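Local coordinates for protein serine racemase (Enterococcus faecalis, PDB 4ECL) that is a racemase of the alanine racemase family, built from a TIM-barrel domain and a second, beta-rich domain, at residues I81-T87 and L100-I105. Residues are numbered along the deposited sequence; the frame is centred on the assembly and turned at random.
Sequences ILILGYT and LTQTLI
Gln102 reaches across to Gly85 and Thr87, in the loop after strand 80-83, and its amide carries the cross-strand bonding on past the end of the ladder. The ladder is parallel: Thr101 N bonds to Ile81 O, Ile83 N to Thr101 O (2.9 Å, N-H...O 173°) and Thr103 N to Ile83 O. That last carbonyl also accepts Thr103 OG1 at 2.7 Å; Thr103 suits the place because its CB faces the other strand and its short side chain puts OG1 beside that carbonyl.

From CB, the Gln102 chain sets out with CG anti to the backbone N (chi1 176°) and bends at chi2, bringing CD beside Thr87 CB. Gln102 OE1 accepts a hydrogen bond from Thr87 OG1 at 2.6 Å, the hydroxyl lying 31° out of the carbonyl plane, and touches Ile83 CD1 at 3.6 Å. Gln102 NE2 gives one hydrogen to Gly85 O at 2.8 Å and the other to Thr103 O at 2.9 Å, both near the amide plane, which fixes the flip of the group. Beside it, Leu100 CB packs on Ile83 CD1 (3.8 Å), two apolar side chains suited to a buried face that Leu95 of helix 92-97 covers.

In this beta-alpha-beta unit of the TIM barrel, a buried amide satisfied at both ends implies a loop held by specific polar bonds as well as apolar packing.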
# COMPACT_ATOMS: atom_id res chain seq x y z
N ILE A 81 21.05 -6.75 13.72
CA ILE A 81 20.16 -6.09 12.78
C ILE A 81 20.89 -4.89 12.17
O ILE A 81 21.48 -4.09 12.89
CB ILE A 81 18.88 -5.59 13.50
CG1 ILE A 81 18.18 -6.74 14.21
CG2 ILE A 81 17.95 -4.88 12.51
CD1 ILE A 81 17.15 -6.28 15.24
N LEU A 82 20.85 -4.77 10.85
CA LEU A 82 21.45 -3.65 10.15
C LEU A 82 20.36 -2.75 9.58
O LEU A 82 19.50 -3.20 8.82
CB LEU A 82 22.31 -4.16 8.99
CG LEU A 82 22.92 -3.11 8.06
CD1 LEU A 82 23.82 -2.18 8.87
CD2 LEU A 82 23.70 -3.78 6.92
N ILE A 83 20.40 -1.47 9.94
CA ILE A 83 19.54 -0.46 9.33
C ILE A 83 20.22 0.07 8.09
O ILE A 83 21.27 0.72 8.18
CB ILE A 83 19.31 0.70 10.29
CG1 ILE A 83 18.72 0.16 11.59
CG2 ILE A 83 18.39 1.76 9.65
CD1 ILE A 83 18.92 1.08 12.74
N LEU A 84 19.62 -0.20 6.93
CA LEU A 84 20.23 0.08 5.64
C LEU A 84 20.21 1.55 5.23
O LEU A 84 20.99 1.97 4.37
CB LEU A 84 19.54 -0.72 4.55
CG LEU A 84 19.63 -2.23 4.69
CD1 LEU A 84 18.70 -2.90 3.69
CD2 LEU A 84 21.09 -2.63 4.44
N GLY A 85 19.29 2.32 5.81
CA GLY A 85 19.12 3.71 5.41
C GLY A 85 19.45 4.71 6.51
O GLY A 85 19.96 4.35 7.57
N TYR A 86 19.14 5.98 6.24
CA TYR A 86 19.45 7.05 7.18
C TYR A 86 18.75 6.83 8.52
O TYR A 86 17.62 6.38 8.56
CB TYR A 86 19.00 8.38 6.58
CG TYR A 86 18.93 9.55 7.55
CD1 TYR A 86 17.76 9.83 8.24
CD2 TYR A 86 20.03 10.38 7.75
CE1 TYR A 86 17.68 10.91 9.11
CE2 TYR A 86 19.96 11.46 8.62
CZ TYR A 86 18.78 11.72 9.29
OH TYR A 86 18.70 12.79 10.16
N THR A 87 19.44 7.14 9.62
CA THR A 87 18.77 7.27 10.90
C THR A 87 19.17 8.59 11.52
O THR A 87 20.36 8.87 11.66
CB THR A 87 19.17 6.15 11.87
OG1 THR A 87 18.72 4.89 11.36
CG2 THR A 87 18.55 6.38 13.25
N LEU A 100 21.20 -1.70 17.69
CA LEU A 100 21.03 -1.75 16.25
C LEU A 100 22.32 -1.31 15.57
O LEU A 100 23.01 -0.43 16.05
CB LEU A 100 19.87 -0.86 15.86
CG LEU A 100 18.60 -1.29 16.61
CD1 LEU A 100 17.45 -0.32 16.38
CD2 LEU A 100 18.20 -2.71 16.20
N THR A 101 22.65 -1.95 14.45
CA THR A 101 23.82 -1.57 13.67
C THR A 101 23.37 -0.57 12.61
O THR A 101 22.39 -0.83 11.90
CB THR A 101 24.46 -2.80 12.98
OG1 THR A 101 24.77 -3.79 13.97
CG2 THR A 101 25.74 -2.40 12.26
N GLN A 102 24.07 0.57 12.53
CA GLN A 102 23.67 1.66 11.63
C GLN A 102 24.54 1.77 10.39
O GLN A 102 25.76 1.65 10.46
CB GLN A 102 23.69 2.99 12.39
CG GLN A 102 23.39 4.20 11.52
CD GLN A 102 22.01 4.15 10.91
OE1 GLN A 102 21.05 3.80 11.59
NE2 GLN A 102 21.91 4.47 9.63
N THR A 103 23.91 1.99 9.23
CA THR A 103 24.67 2.26 8.01
C THR A 103 25.23 3.69 8.01
O THR A 103 24.48 4.65 8.21
CB THR A 103 23.82 2.09 6.75
OG1 THR A 103 23.49 0.71 6.57
CG2 THR A 103 24.56 2.61 5.52
N LEU A 104 26.53 3.83 7.79
CA LEU A 104 27.15 5.14 7.61
C LEU A 104 26.96 5.60 6.17
O LEU A 104 27.64 5.14 5.25
CB LEU A 104 28.64 5.09 7.96
CG LEU A 104 28.90 4.67 9.41
CD1 LEU A 104 30.39 4.70 9.73
CD2 LEU A 104 28.12 5.59 10.36
N ILE A 105 26.02 6.51 5.96
CA ILE A 105 25.61 6.85 4.61
C ILE A 105 26.54 7.85 3.92
O ILE A 105 26.57 7.89 2.69
CB ILE A 105 24.18 7.39 4.58
CG1 ILE A 105 24.08 8.69 5.39
CG2 ILE A 105 23.21 6.32 5.06
CD1 ILE A 105 22.81 9.48 5.13
O HOH W 1 22.73 -5.04 15.63